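Local coordinates for protein 47 KDA membrane antigen (Treponema pallidum, PDB 1O75) that binds penicillin and has zinc-stimulated carboxypeptidase activity on synthetic depsipeptide substrates, as a membrane lipoprotein possibly acting as a D,D-carboxypeptidase on peptidoglycan, at the interface of chains A and B. Numbering follows the deposited sequence. Chains: chain A/B, 47 KDA membrane antigen.

The interface of chains A and B. Residues chain A 224-225; chain B 371-373.
The phenyl ring of A:Phe225 receives one methyl branch of B:Leu373 on its face, and this CH-pi contact is the main side-chain contact of the patch. CD2 of B:Leu373 stands 3.8 Å from the centroid of the A:Phe225 ring. It is not centred over the ring but displaced toward the rim at the CD1 side, where CD2 of B:Leu373 comes to 3.5 Å from CD1 of A:Phe225. The neighbouring ring atoms CG and CE1 lie slightly farther from the same methyl, while the other branch, CD1 of B:Leu373, points away from the ring. A first torsion that sets CG opposite the backbone N (chi1 173°) carries the phenyl group away from the A:Arg224 peptide and lays it beneath CD2 of B:Leu373, to which it offers a face.

B:Pro371 fills the second part of the patch, packing its pyrrolidine ring against the peptide that joins A:Arg224 to A:Phe225. Its CB sits 3.7 Å from the backbone N of A:Phe225 and 3.8 Å from the carbonyl C of A:Arg224, with CG a little more distant from the same carbonyl group. The proline thus meets main chain, whereas the leucine two residues on meets the aromatic side chain, and together they cover A:Phe225 from its backbone to its ring. A:Arg224 takes part through its backbone; its extended side chain leads away from B:Pro371. B:Lys372, between B:Pro371 and B:Leu373, is marginal: its carbonyl O lies 4.2 Å from CB of A:Phe225, while its side chain leads away.

About 145 Å² of protein surface is hidden here; A:Phe225 buries most, 62 Å², followed by B:Leu373 and then B:Pro371. A non-lipidated construct is monomeric in solution but crystallises as a homodimer, so this patch may not reflect a biological assembly. A:Phe225 lies in the loop between strands 216-218 and 229-237, and meets the segment joining strand 361-367 to strand 374-375 in the C-terminal part of chain B.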
loop_
_atom_site.group_PDB
_atom_site.type_symbol
_atom_site.label_atom_id
_atom_site.label_comp_id
_atom_site.label_asym_id
_atom_site.label_seq_id
_atom_site.Cartn_x
_atom_site.Cartn_y
_atom_site.Cartn_z
ATOM N N ARG A 224 -9.553 -6.738 -4.730
ATOM C CA ARG A 224 -11.006 -6.801 -4.746
ATOM C C ARG A 224 -11.489 -8.229 -4.745
ATOM O O ARG A 224 -10.885 -9.099 -5.372
ATOM C CB ARG A 224 -11.560 -6.116 -5.995
ATOM C CG ARG A 224 -11.196 -4.668 -6.131
ATOM C CD ARG A 224 -11.752 -4.108 -7.423
ATOM N NE ARG A 224 -11.646 -2.653 -7.450
ATOM C CZ ARG A 224 -12.234 -1.879 -8.356
ATOM N NH1 ARG A 224 -12.967 -2.426 -9.324
ATOM N NH2 ARG A 224 -12.110 -0.559 -8.274
ATOM N N PHE A 225 -12.596 -8.458 -4.052
ATOM C CA PHE A 225 -13.207 -9.778 -3.982
ATOM C C PHE A 225 -13.941 -10.031 -5.297
ATOM O O PHE A 225 -14.432 -9.090 -5.923
ATOM C CB PHE A 225 -14.212 -9.800 -2.825
ATOM C CG PHE A 225 -15.034 -11.049 -2.754
ATOM C CD1 PHE A 225 -14.518 -12.206 -2.174
ATOM C CD2 PHE A 225 -16.331 -11.069 -3.259
ATOM C CE1 PHE A 225 -15.283 -13.364 -2.098
ATOM C CE2 PHE A 225 -17.108 -12.225 -3.187
ATOM C CZ PHE A 225 -16.584 -13.372 -2.606
ATOM N N PRO B 371 -9.519 -10.220 0.529
ATOM C CA PRO B 371 -10.016 -8.850 0.361
ATOM C C PRO B 371 -11.271 -8.697 1.216
ATOM O O PRO B 371 -11.930 -9.683 1.514
ATOM C CB PRO B 371 -10.339 -8.774 -1.130
ATOM C CG PRO B 371 -9.386 -9.764 -1.738
ATOM C CD PRO B 371 -9.448 -10.913 -0.770
ATOM N N LYS B 372 -11.596 -7.468 1.601
ATOM C CA LYS B 372 -12.770 -7.205 2.429
ATOM C C LYS B 372 -14.067 -7.516 1.706
ATOM O O LYS B 372 -14.222 -7.190 0.528
ATOM C CB LYS B 372 -12.802 -5.735 2.870
ATOM C CG LYS B 372 -11.735 -5.348 3.878
ATOM C CD LYS B 372 -11.759 -3.850 4.154
ATOM C CE LYS B 372 -10.639 -3.451 5.112
ATOM N NZ LYS B 372 -10.535 -1.966 5.274
ATOM N N LEU B 373 -14.996 -8.152 2.414
ATOM C CA LEU B 373 -16.303 -8.461 1.843
ATOM C C LEU B 373 -17.202 -7.286 2.193
ATOM O O LEU B 373 -18.107 -6.927 1.446
ATOM C CB LEU B 373 -16.888 -9.733 2.456
ATOM C CG LEU B 373 -16.086 -11.036 2.388
ATOM C CD1 LEU B 373 -17.020 -12.183 2.740
ATOM C CD2 LEU B 373 -15.502 -11.250 0.992
#